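Local structure of glycosyl hydrolases family 31 family protein (6DRU) at residues T112-P117 against N122-Y127; F392-A397 against W441-A446; V654-P657 against E661-V664. The protein catalyses the hydrolytic release of alpha-xylose from the non-reducing terminal glucose of xyloglucan oligosaccharides, as a glycoside hydrolase of family 31. All blocks are in the same frame, centred on the assembly; numbering follows the deposited sequence.

Contact 1. Residues T112-P117 against N122-Y127. With MAN (alpha-D-mannopyranose), chain I; MAN (alpha-D-mannopyranose), chain B.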
loop_
_atom_site.group_PDB
_atom_site.type_symbol
_atom_site.label_atom_id
_atom_site.label_comp_id
_atom_site.label_asym_id
_atom_site.label_seq_id
_atom_site.Cartn_x
_atom_site.Cartn_y
_atom_site.Cartn_z
ATOM N N THR A 112 -14.962 32.302 1.422
ATOM C CA THR A 112 -13.846 31.463 1.843
ATOM C C THR A 112 -12.794 31.490 0.747
ATOM O O THR A 112 -13.094 31.767 -0.418
ATOM C CB THR A 112 -14.279 30.017 2.120
ATOM O OG1 THR A 112 -13.134 29.240 2.496
ATOM C CG2 THR A 112 -14.919 29.404 0.881
ATOM N N ASN A 113 -11.556 31.204 1.137
ATOM C CA ASN A 113 -10.464 31.004 0.199
ATOM C C ASN A 113 -9.707 29.743 0.589
ATOM O O ASN A 113 -9.988 29.115 1.614
ATOM C CB ASN A 113 -9.527 32.224 0.143
ATOM C CG ASN A 113 -9.044 32.667 1.512
ATOM O OD1 ASN A 113 -9.057 31.901 2.473
ATOM N ND2 ASN A 113 -8.614 33.920 1.604
ATOM N N GLU A 114 -8.745 29.360 -0.248
ATOM C CA GLU A 114 -7.923 28.200 0.060
ATOM C C GLU A 114 -7.005 28.520 1.232
ATOM O O GLU A 114 -6.292 29.529 1.219
ATOM C CB GLU A 114 -7.109 27.775 -1.161
ATOM C CG GLU A 114 -7.948 27.548 -2.413
ATOM C CD GLU A 114 -7.162 26.906 -3.543
ATOM O OE1 GLU A 114 -6.048 27.387 -3.846
ATOM O OE2 GLU A 114 -7.663 25.922 -4.133
ATOM N N TYR A 115 -7.039 27.666 2.254
ATOM C CA TYR A 115 -6.263 27.891 3.466
ATOM C C TYR A 115 -4.773 27.830 3.166
ATOM O O TYR A 115 -4.178 26.747 3.168
ATOM C CB TYR A 115 -6.634 26.865 4.538
ATOM C CG TYR A 115 -5.940 27.084 5.863
ATOM C CD1 TYR A 115 -6.371 28.070 6.739
ATOM C CD2 TYR A 115 -4.855 26.305 6.237
ATOM C CE1 TYR A 115 -5.740 28.273 7.954
ATOM C CE2 TYR A 115 -4.217 26.501 7.449
ATOM C CZ TYR A 115 -4.664 27.486 8.303
ATOM O OH TYR A 115 -4.033 27.682 9.509
ATOM N N ALA A 116 -4.162 28.981 2.905
ATOM C CA ALA A 116 -2.735 29.059 2.588
ATOM C C ALA A 116 -2.123 30.298 3.228
ATOM O O ALA A 116 -1.759 31.260 2.543
ATOM C CB ALA A 116 -2.517 29.060 1.073
ATOM N N PRO A 117 -1.985 30.304 4.564
ATOM C CA PRO A 117 -1.117 31.305 5.197
ATOM C C PRO A 117 0.342 31.036 4.865
ATOM O O PRO A 117 0.650 30.058 4.175
ATOM C CB PRO A 117 -1.408 31.136 6.694
ATOM C CG PRO A 117 -1.942 29.764 6.826
ATOM C CD PRO A 117 -2.685 29.477 5.562
ATOM N N ASN A 122 0.052 22.576 1.732
ATOM C CA ASN A 122 -0.567 22.980 0.480
ATOM C C ASN A 122 -2.076 22.780 0.566
ATOM O O ASN A 122 -2.533 21.692 0.944
ATOM C CB ASN A 122 0.010 22.183 -0.687
ATOM C CG ASN A 122 -0.258 22.842 -2.025
ATOM O OD1 ASN A 122 -1.377 22.800 -2.534
ATOM N ND2 ASN A 122 0.769 23.459 -2.600
ATOM N N PRO A 123 -2.881 23.796 0.240
ATOM C CA PRO A 123 -4.343 23.642 0.343
ATOM C C PRO A 123 -4.925 22.611 -0.612
ATOM O O PRO A 123 -6.100 22.255 -0.461
ATOM C CB PRO A 123 -4.867 25.051 0.032
ATOM C CG PRO A 123 -3.778 25.695 -0.761
ATOM C CD PRO A 123 -2.492 25.137 -0.225
ATOM N N ARG A 124 -4.157 22.134 -1.588
ATOM C CA ARG A 124 -4.557 21.037 -2.468
ATOM C C ARG A 124 -3.465 19.976 -2.364
ATOM O O ARG A 124 -2.535 19.946 -3.173
ATOM C CB ARG A 124 -4.755 21.516 -3.911
ATOM C CG ARG A 124 -5.786 22.627 -4.056
ATOM C CD ARG A 124 -6.116 22.904 -5.517
ATOM N NE ARG A 124 -4.975 23.442 -6.254
ATOM C CZ ARG A 124 -4.733 24.739 -6.415
ATOM N NH1 ARG A 124 -5.551 25.640 -5.888
ATOM N NH2 ARG A 124 -3.670 25.136 -7.102
ATOM N N TYR A 125 -3.580 19.109 -1.363
ATOM C CA TYR A 125 -2.544 18.139 -1.034
ATOM C C TYR A 125 -2.874 16.789 -1.658
ATOM O O TYR A 125 -3.987 16.278 -1.490
ATOM C CB TYR A 125 -2.400 18.000 0.482
ATOM C CG TYR A 125 -1.130 17.311 0.920
ATOM C CD1 TYR A 125 -1.082 15.932 1.073
ATOM C CD2 TYR A 125 0.023 18.040 1.186
ATOM C CE1 TYR A 125 0.079 15.295 1.475
ATOM C CE2 TYR A 125 1.189 17.414 1.589
ATOM C CZ TYR A 125 1.212 16.041 1.732
ATOM O OH TYR A 125 2.369 15.412 2.132
ATOM N N TYR A 126 -1.907 16.212 -2.368
ATOM C CA TYR A 126 -2.062 14.917 -3.014
ATOM C C TYR A 126 -1.059 13.929 -2.434
ATOM O O TYR A 126 0.072 14.298 -2.104
ATOM C CB TYR A 126 -1.872 15.023 -4.529
ATOM C CG TYR A 126 -2.752 16.063 -5.180
ATOM C CD1 TYR A 126 -4.104 15.824 -5.388
ATOM C CD2 TYR A 126 -2.229 17.281 -5.593
ATOM C CE1 TYR A 126 -4.912 16.774 -5.985
ATOM C CE2 TYR A 126 -3.028 18.236 -6.192
ATOM C CZ TYR A 126 -4.368 17.978 -6.386
ATOM O OH TYR A 126 -5.166 18.928 -6.982
ATOM N N TYR A 127 -1.480 12.672 -2.317
ATOM C CA TYR A 127 -0.658 11.630 -1.716
ATOM C C TYR A 127 -0.977 10.309 -2.398
ATOM O O TYR A 127 -2.151 9.963 -2.558
ATOM C CB TYR A 127 -0.914 11.547 -0.208
ATOM C CG TYR A 127 -0.298 10.350 0.478
ATOM C CD1 TYR A 127 1.054 10.323 0.794
ATOM C CD2 TYR A 127 -1.076 9.258 0.835
ATOM C CE1 TYR A 127 1.617 9.231 1.433
ATOM C CE2 TYR A 127 -0.524 8.163 1.474
ATOM C CZ TYR A 127 0.822 8.154 1.772
ATOM O OH TYR A 127 1.372 7.062 2.410
HETATM C C1 MAN I . -5.417 35.232 4.133
HETATM C C2 MAN I . -4.579 34.506 3.104
HETATM C C3 MAN I . -5.181 33.141 2.840
HETATM C C4 MAN I . -5.423 32.412 4.142
HETATM C C5 MAN I . -6.165 33.310 5.109
HETATM C C6 MAN I . -6.339 32.585 6.425
HETATM O O2 MAN I . -3.264 34.362 3.586
HETATM O O3 MAN I . -4.300 32.385 2.043
HETATM O O4 MAN I . -6.195 31.263 3.894
HETATM O O5 MAN I . -5.430 34.490 5.327
HETATM O O6 MAN I . -5.168 32.738 7.195
HETATM C C1 MAN B . -9.159 37.592 5.279
HETATM C C2 MAN B . -8.310 36.361 5.031
HETATM C C3 MAN B . -7.304 36.626 3.930
HETATM C C4 MAN B . -7.984 37.255 2.738
HETATM C C5 MAN B . -8.764 38.463 3.206
HETATM C C6 MAN B . -9.396 39.169 2.025
HETATM O O2 MAN B . -9.125 35.269 4.672
HETATM O O3 MAN B . -6.713 35.408 3.547
HETATM O O4 MAN B . -7.013 37.649 1.799
HETATM O O5 MAN B . -9.768 38.035 4.091
HETATM O O6 MAN B . -9.879 40.429 2.435
#

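Contact 2. Residues F392-A397 against W441-A446. With XYS (alpha-D-xylopyranose), chain N; BGC (beta-D-glucopyranose), chain F.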
loop_
_atom_site.group_PDB
_atom_site.type_symbol
_atom_site.label_atom_id
_atom_site.label_comp_id
_atom_site.label_asym_id
_atom_site.label_seq_id
_atom_site.Cartn_x
_atom_site.Cartn_y
_atom_site.Cartn_z
ATOM N N PHE A 392 -41.526 -0.375 -0.712
ATOM C CA PHE A 392 -40.417 -1.224 -0.297
ATOM C C PHE A 392 -39.591 -0.561 0.795
ATOM O O PHE A 392 -39.317 0.641 0.746
ATOM C CB PHE A 392 -39.540 -1.577 -1.494
ATOM C CG PHE A 392 -40.238 -2.436 -2.502
ATOM C CD1 PHE A 392 -40.388 -3.793 -2.281
ATOM C CD2 PHE A 392 -40.772 -1.885 -3.655
ATOM C CE1 PHE A 392 -41.039 -4.591 -3.200
ATOM C CE2 PHE A 392 -41.428 -2.679 -4.579
ATOM C CZ PHE A 392 -41.561 -4.034 -4.350
ATOM N N TRP A 393 -39.193 -1.366 1.773
ATOM C CA TRP A 393 -38.410 -0.928 2.923
ATOM C C TRP A 393 -36.991 -1.457 2.740
ATOM O O TRP A 393 -36.710 -2.623 3.036
ATOM C CB TRP A 393 -39.044 -1.433 4.218
ATOM C CG TRP A 393 -38.407 -0.918 5.466
ATOM C CD1 TRP A 393 -37.408 0.002 5.559
ATOM C CD2 TRP A 393 -38.733 -1.293 6.811
ATOM N NE1 TRP A 393 -37.089 0.221 6.874
ATOM C CE2 TRP A 393 -37.889 -0.561 7.664
ATOM C CE3 TRP A 393 -39.657 -2.180 7.372
ATOM C CZ2 TRP A 393 -37.939 -0.684 9.051
ATOM C CZ3 TRP A 393 -39.708 -2.300 8.750
ATOM C CH2 TRP A 393 -38.852 -1.558 9.573
ATOM N N ILE A 394 -36.103 -0.602 2.238
ATOM C CA ILE A 394 -34.726 -0.997 1.938
ATOM C C ILE A 394 -33.880 -0.678 3.166
ATOM O O ILE A 394 -33.294 0.397 3.295
ATOM C CB ILE A 394 -34.204 -0.336 0.669
ATOM C CG1 ILE A 394 -34.747 1.091 0.546
ATOM C CG2 ILE A 394 -34.591 -1.184 -0.510
ATOM C CD1 ILE A 394 -34.220 1.849 -0.656
ATOM N N ASP A 395 -33.808 -1.644 4.069
ATOM C CA ASP A 395 -33.190 -1.484 5.371
ATOM C C ASP A 395 -31.763 -2.022 5.350
ATOM O O ASP A 395 -31.424 -2.898 4.549
ATOM C CB ASP A 395 -34.026 -2.216 6.425
ATOM C CG ASP A 395 -33.493 -2.044 7.827
ATOM O OD1 ASP A 395 -33.499 -3.042 8.578
ATOM O OD2 ASP A 395 -33.049 -0.928 8.170
ATOM N N GLN A 396 -30.925 -1.467 6.227
ATOM C CA GLN A 396 -29.592 -2.006 6.505
ATOM C C GLN A 396 -28.697 -1.999 5.269
ATOM O O GLN A 396 -27.911 -2.922 5.045
ATOM C CB GLN A 396 -29.686 -3.414 7.095
ATOM C CG GLN A 396 -30.158 -3.422 8.528
ATOM C CD GLN A 396 -29.022 -3.618 9.504
ATOM O OE1 GLN A 396 -28.226 -4.543 9.361
ATOM N NE2 GLN A 396 -28.938 -2.746 10.500
ATOM N N ALA A 397 -28.807 -0.947 4.461
ATOM C CA ALA A 397 -28.024 -0.809 3.239
ATOM C C ALA A 397 -27.041 0.356 3.332
ATOM O O ALA A 397 -26.884 1.135 2.390
ATOM C CB ALA A 397 -28.938 -0.639 2.030
ATOM N N TRP A 441 -27.072 5.306 -1.970
ATOM C CA TRP A 441 -27.669 6.129 -3.016
ATOM C C TRP A 441 -28.070 5.278 -4.215
ATOM O O TRP A 441 -29.165 5.443 -4.767
ATOM C CB TRP A 441 -26.677 7.220 -3.425
ATOM C CG TRP A 441 -27.225 8.299 -4.306
ATOM C CD1 TRP A 441 -27.678 9.524 -3.913
ATOM C CD2 TRP A 441 -27.349 8.264 -5.733
ATOM N NE1 TRP A 441 -28.084 10.252 -5.005
ATOM C CE2 TRP A 441 -27.894 9.500 -6.135
ATOM C CE3 TRP A 441 -27.058 7.307 -6.709
ATOM C CZ2 TRP A 441 -28.154 9.803 -7.469
ATOM C CZ3 TRP A 441 -27.317 7.609 -8.035
ATOM C CH2 TRP A 441 -27.859 8.847 -8.402
ATOM N N ALA A 442 -27.200 4.352 -4.623
ATOM C CA ALA A 442 -27.527 3.457 -5.726
ATOM C C ALA A 442 -28.566 2.417 -5.334
ATOM O O ALA A 442 -29.253 1.886 -6.213
ATOM C CB ALA A 442 -26.263 2.764 -6.236
ATOM N N HIS A 443 -28.690 2.109 -4.040
ATOM C CA HIS A 443 -29.741 1.198 -3.599
ATOM C C HIS A 443 -31.113 1.852 -3.714
ATOM O O HIS A 443 -32.073 1.217 -4.167
ATOM C CB HIS A 443 -29.472 0.740 -2.166
ATOM C CG HIS A 443 -30.260 -0.465 -1.757
ATOM N ND1 HIS A 443 -30.387 -1.578 -2.560
ATOM C CD2 HIS A 443 -30.954 -0.738 -0.627
ATOM C CE1 HIS A 443 -31.128 -2.482 -1.944
ATOM N NE2 HIS A 443 -31.481 -1.998 -0.768
ATOM N N GLN A 444 -31.228 3.120 -3.302
ATOM C CA GLN A 444 -32.449 3.874 -3.570
ATOM C C GLN A 444 -32.731 3.927 -5.065
ATOM O O GLN A 444 -33.879 3.768 -5.497
ATOM C CB GLN A 444 -32.333 5.293 -3.011
ATOM C CG GLN A 444 -32.101 5.382 -1.516
ATOM C CD GLN A 444 -32.002 6.817 -1.038
ATOM O OE1 GLN A 444 -30.956 7.454 -1.156
ATOM N NE2 GLN A 444 -33.099 7.339 -0.503
ATOM N N GLN A 445 -31.686 4.153 -5.865
ATOM C CA GLN A 445 -31.838 4.238 -7.313
ATOM C C GLN A 445 -32.393 2.947 -7.902
ATOM O O GLN A 445 -33.130 2.987 -8.894
ATOM C CB GLN A 445 -30.487 4.583 -7.947
ATOM C CG GLN A 445 -30.478 4.611 -9.465
ATOM C CD GLN A 445 -29.076 4.707 -10.038
ATOM O OE1 GLN A 445 -28.108 4.254 -9.426
ATOM N NE2 GLN A 445 -28.959 5.299 -11.221
ATOM N N ALA A 446 -32.060 1.799 -7.308
ATOM C CA ALA A 446 -32.548 0.528 -7.832
ATOM C C ALA A 446 -34.073 0.461 -7.820
ATOM O O ALA A 446 -34.687 0.018 -8.798
ATOM C CB ALA A 446 -31.952 -0.631 -7.033
HETATM C C1 XYS N . -33.033 -2.768 11.542
HETATM C C2 XYS N . -33.968 -1.611 11.277
HETATM C C3 XYS N . -35.251 -1.828 12.047
HETATM C C4 XYS N . -35.817 -3.192 11.719
HETATM C C5 XYS N . -34.745 -4.241 11.917
HETATM O O1 XYS N . -32.770 -2.850 12.922
HETATM O O2 XYS N . -33.360 -0.408 11.684
HETATM O O3 XYS N . -36.186 -0.833 11.702
HETATM O O4 XYS N . -36.902 -3.465 12.573
HETATM O O5 XYS N . -33.634 -3.961 11.094
HETATM C C2 BGC F . -28.153 -5.475 16.463
HETATM C C3 BGC F . -27.684 -4.852 15.195
HETATM C C4 BGC F . -28.616 -5.260 14.040
HETATM C C5 BGC F . -30.049 -4.994 14.408
HETATM C C6 BGC F . -30.967 -5.521 13.313
HETATM C C1 BGC F . -29.590 -5.074 16.675
HETATM O O2 BGC F . -27.347 -5.028 17.576
HETATM O O3 BGC F . -26.394 -5.272 14.934
HETATM O O4 BGC F . -28.295 -4.519 12.884
HETATM O O5 BGC F . -30.371 -5.644 15.622
HETATM O O6 BGC F . -32.279 -5.652 13.817
HETATM O O HOH W 1 -32.105 -2.988 1.648
#

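Contact 3. Residues V654-P657 against E661-V664. With NAG (2-acetamido-2-deoxy-beta-D-glucopyranose), chain E.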
loop_
_atom_site.group_PDB
_atom_site.type_symbol
_atom_site.label_atom_id
_atom_site.label_comp_id
_atom_site.label_asym_id
_atom_site.label_seq_id
_atom_site.Cartn_x
_atom_site.Cartn_y
_atom_site.Cartn_z
ATOM N N VAL A 654 -42.361 17.775 23.896
ATOM C CA VAL A 654 -42.042 17.635 25.313
ATOM C C VAL A 654 -41.102 16.449 25.476
ATOM O O VAL A 654 -41.459 15.311 25.155
ATOM C CB VAL A 654 -43.313 17.458 26.156
ATOM C CG1 VAL A 654 -42.953 17.085 27.585
ATOM C CG2 VAL A 654 -44.143 18.731 26.134
ATOM N N THR A 655 -39.895 16.712 25.976
ATOM C CA THR A 655 -38.847 15.704 26.061
ATOM C C THR A 655 -38.535 15.298 27.497
ATOM O O THR A 655 -37.454 14.764 27.765
ATOM C CB THR A 655 -37.580 16.209 25.373
ATOM O OG1 THR A 655 -37.038 17.305 26.121
ATOM C CG2 THR A 655 -37.899 16.678 23.961
ATOM N N LEU A 656 -39.457 15.532 28.424
ATOM C CA LEU A 656 -39.258 15.168 29.818
ATOM C C LEU A 656 -40.529 14.543 30.371
ATOM O O LEU A 656 -41.635 14.893 29.942
ATOM C CB LEU A 656 -38.866 16.382 30.674
ATOM C CG LEU A 656 -37.469 16.950 30.439
ATOM C CD1 LEU A 656 -37.244 18.174 31.312
ATOM C CD2 LEU A 656 -36.410 15.890 30.713
ATOM N N PRO A 657 -40.402 13.626 31.323
ATOM C CA PRO A 657 -41.586 13.004 31.918
ATOM C C PRO A 657 -42.153 13.846 33.050
ATOM O O PRO A 657 -41.473 14.686 33.642
ATOM C CB PRO A 657 -41.047 11.671 32.445
ATOM C CG PRO A 657 -39.639 11.990 32.825
ATOM C CD PRO A 657 -39.153 13.038 31.842
ATOM N N GLU A 661 -46.263 21.886 32.140
ATOM C CA GLU A 661 -45.894 23.184 31.599
ATOM C C GLU A 661 -44.622 23.018 30.785
ATOM O O GLU A 661 -43.698 22.315 31.205
ATOM C CB GLU A 661 -45.641 24.205 32.713
ATOM C CG GLU A 661 -46.867 24.732 33.425
ATOM C CD GLU A 661 -46.706 26.188 33.812
ATOM O OE1 GLU A 661 -45.750 26.832 33.327
ATOM O OE2 GLU A 661 -47.516 26.681 34.623
ATOM N N TRP A 662 -44.572 23.664 29.622
ATOM C CA TRP A 662 -43.412 23.545 28.753
ATOM C C TRP A 662 -42.961 24.931 28.311
ATOM O O TRP A 662 -43.795 25.742 27.869
ATOM C CB TRP A 662 -43.718 22.665 27.536
ATOM C CG TRP A 662 -42.481 22.183 26.858
ATOM C CD1 TRP A 662 -42.018 22.552 25.631
ATOM C CD2 TRP A 662 -41.524 21.257 27.388
ATOM N NE1 TRP A 662 -40.840 21.900 25.356
ATOM C CE2 TRP A 662 -40.514 21.100 26.419
ATOM C CE3 TRP A 662 -41.428 20.539 28.584
ATOM C CZ2 TRP A 662 -39.423 20.256 26.611
ATOM C CZ3 TRP A 662 -40.344 19.702 28.771
ATOM C CH2 TRP A 662 -39.355 19.568 27.790
ATOM N N PRO A 663 -41.665 25.246 28.407
ATOM C CA PRO A 663 -41.192 26.565 27.972
ATOM C C PRO A 663 -40.824 26.585 26.498
ATOM O O PRO A 663 -39.873 25.918 26.078
ATOM C CB PRO A 663 -39.970 26.804 28.865
ATOM C CG PRO A 663 -39.481 25.410 29.243
ATOM C CD PRO A 663 -40.561 24.404 28.895
ATOM N N VAL A 664 -41.566 27.351 25.705
ATOM C CA VAL A 664 -41.348 27.459 24.267
ATOM C C VAL A 664 -40.877 28.870 23.954
ATOM O O VAL A 664 -41.484 29.848 24.410
ATOM C CB VAL A 664 -42.624 27.121 23.477
ATOM C CG1 VAL A 664 -42.384 27.296 21.986
ATOM C CG2 VAL A 664 -43.085 25.707 23.794
HETATM C C1 NAG E . -31.336 20.245 26.246
HETATM C C2 NAG E . -31.913 19.026 26.940
HETATM C C3 NAG E . -30.910 18.307 27.763
HETATM C C4 NAG E . -29.654 18.050 26.964
HETATM C C5 NAG E . -29.145 19.360 26.409
HETATM C C6 NAG E . -27.877 19.121 25.615
HETATM C C7 NAG E . -34.318 18.990 27.460
HETATM C C8 NAG E . -35.477 19.416 28.333
HETATM N N2 NAG E . -33.002 19.427 27.760
HETATM O O3 NAG E . -31.473 17.102 28.227
HETATM O O4 NAG E . -28.671 17.470 27.788
HETATM O O5 NAG E . -30.142 19.909 25.580
HETATM O O6 NAG E . -28.030 19.612 24.302
HETATM O O7 NAG E . -34.516 18.275 26.499
#

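Contact 1. Residues T112-P117 against N122-Y127
Glu114 reaches across to both Pro123 and Arg124, and its side chain changes character along its length. CB lies against the proline ring, 3.7 Å from Pro123 CB, an apolar start that Ala116 extends with its own CB 4.0 Å from Pro123 CG. With CG anti to the carbonyl carbon (chi1 -53°) and the chain extended beyond it, the carboxylate is carried past the proline to the guanidinium of Arg124. There OE1 forms a salt bridge to Arg124 NH1 at 2.7 Å. OE2 lies at the edge of the guanidinium, in its plane, and accepts a weak, bent hydrogen bond from the same NH1. Both oxygens thus converge on NH1, and the two planes are 38° apart, so this is not a flat two-nitrogen fork. Both groups are buried and have further partners: OE1 also accepts from Leu97 N, and Arg124 NH2 pairs with Glu17. Before the arginine, Asn122 OD1 takes the N-H of Arg124 at 3.0 Å on a lone pair, an Asx turn just ahead of strand 124-127. A glycan carried by the protein itself lies along 112-117. Ala116 N donates to O4 of the chain I mannose at 3.2 Å, and Asn113 ND2 donates to O3 of the chain B mannose at 3.1 Å. The contact joins the loop that leaves strand 108-113, at the margin of a four-stranded antiparallel sheet, to the start of strand 124-127, the outer strand of a five-stranded one; strand 135-142 links both through Ser140, whose backbone bonds to Tyr115 and Pro123.

Contact 2. Residues F392-A397 against W441-A446
His443 NE2 and the carbonyl oxygen of Asp395 share one water, which joins the helix to the strand end. The water lies 2.7 Å from His443 NE2 and donates to Asp395 O at 3.0 Å. At the other side of the imidazole, ND1 is hydrogen-bonded to the hydroxyl of Tyr365, so both ring nitrogens have a partner and the rotation of the ring is fixed. His443 CG stands anti to the backbone N (chi1 -164°), which swings the ring off the helix toward the strand. There it sits between two aliphatic groups: Ile394 CG2 comes within 3.2 Å of His443 NE2, and Ala397 CB within 3.3 Å of His443 CD2, both obliquely to the ring. The side chains of Ile394 and His443 run past each other in opposite directions, and the second branch of the isoleucine reaches farther along the helix, with Ile394 CD1 4.0 Å from Gln444 CA. Gln444 turns its amide to Ser481 and Ser476 instead. At and just past the strand end the chain faces the sugar. Asp395 points away from the helix, and its OD1 is 3.0 Å from C1 of the bound xylose, consistent with its role as an active-site residue of a retaining glycosidase; Asp487, the likely proton donor, bonds to the same sugar. Trp393 brings its CZ2 edge to within 3.2 Å of the xylose O3. The packing of strand 391-394 on helix 439-455 is that of one beta-alpha unit of a TIM barrel, the family 31 catalytic fold, with the catalytic aspartate just past the C-terminal end of the fourth barrel strand.

Contact 3. Residues V654-P657 against E661-V664
Trp662 lays its indole under Val654 in the C-terminal beta domain of this family 31 enzyme, where the loop after strand 649-651 folds over strand 661-666; Thr655 of this loop touches Ala496 of helix 492-508, linking it to a helix of the barrel. The first kind of contact is CH-pi. Val654 CA stands 3.9 Å from the centroid of the six-membered ring, only 12° off its normal, hence over the face. Around it the contact is apolar: Val654 CG2 reaches Trp662 CD2 at 3.8 Å above the same face, while CG1 meets the six-membered ring at CE3 and CZ3. Leu656 crosses the indole at about a right angle and brings its CB to 4.1 Å from Trp662 CZ3. The opposite face is covered by Pro663 CD of the next residue, so the indole is sandwiched. Trp662 CG is anti to the backbone N (chi1 -163°), which sends the ring away from the strand and into the loop. The acetyl methyl C8 of an N-acetylglucosamine, part of a glycan carried by the protein, rests 3.7 Å from Leu656 CD1 and 3.9 Å from Trp662 CH2.

Two polar bonds flank this packing. Trp662 NE1 gives a weak hydrogen bond to Ser652, and Thr655 OG1 donates to O7 of the same acetamido group at 2.7 Å.

The centre of contact 2 lies about 13 Å from that of the chain, those of contacts 1 and 3 about 29 and 27 Å. These two are peripheral and border attached glycans, yet most of their touching residues are buried, as all are in contact 2; Leu656 is the exposed exception. They draw on different elements: strand ends of two antiparallel sheets in contact 1, a strand and helix of the barrel in contact 2, a loop and strand of the C-terminal beta domain in contact 3. Contact 1 combines proline packing with a buried ion pair, contact 2 uses a shared water behind the sugar pocket, and contact 3 depends on an aromatic face. Of the three, only contact 1 has its segments touched by another subunit.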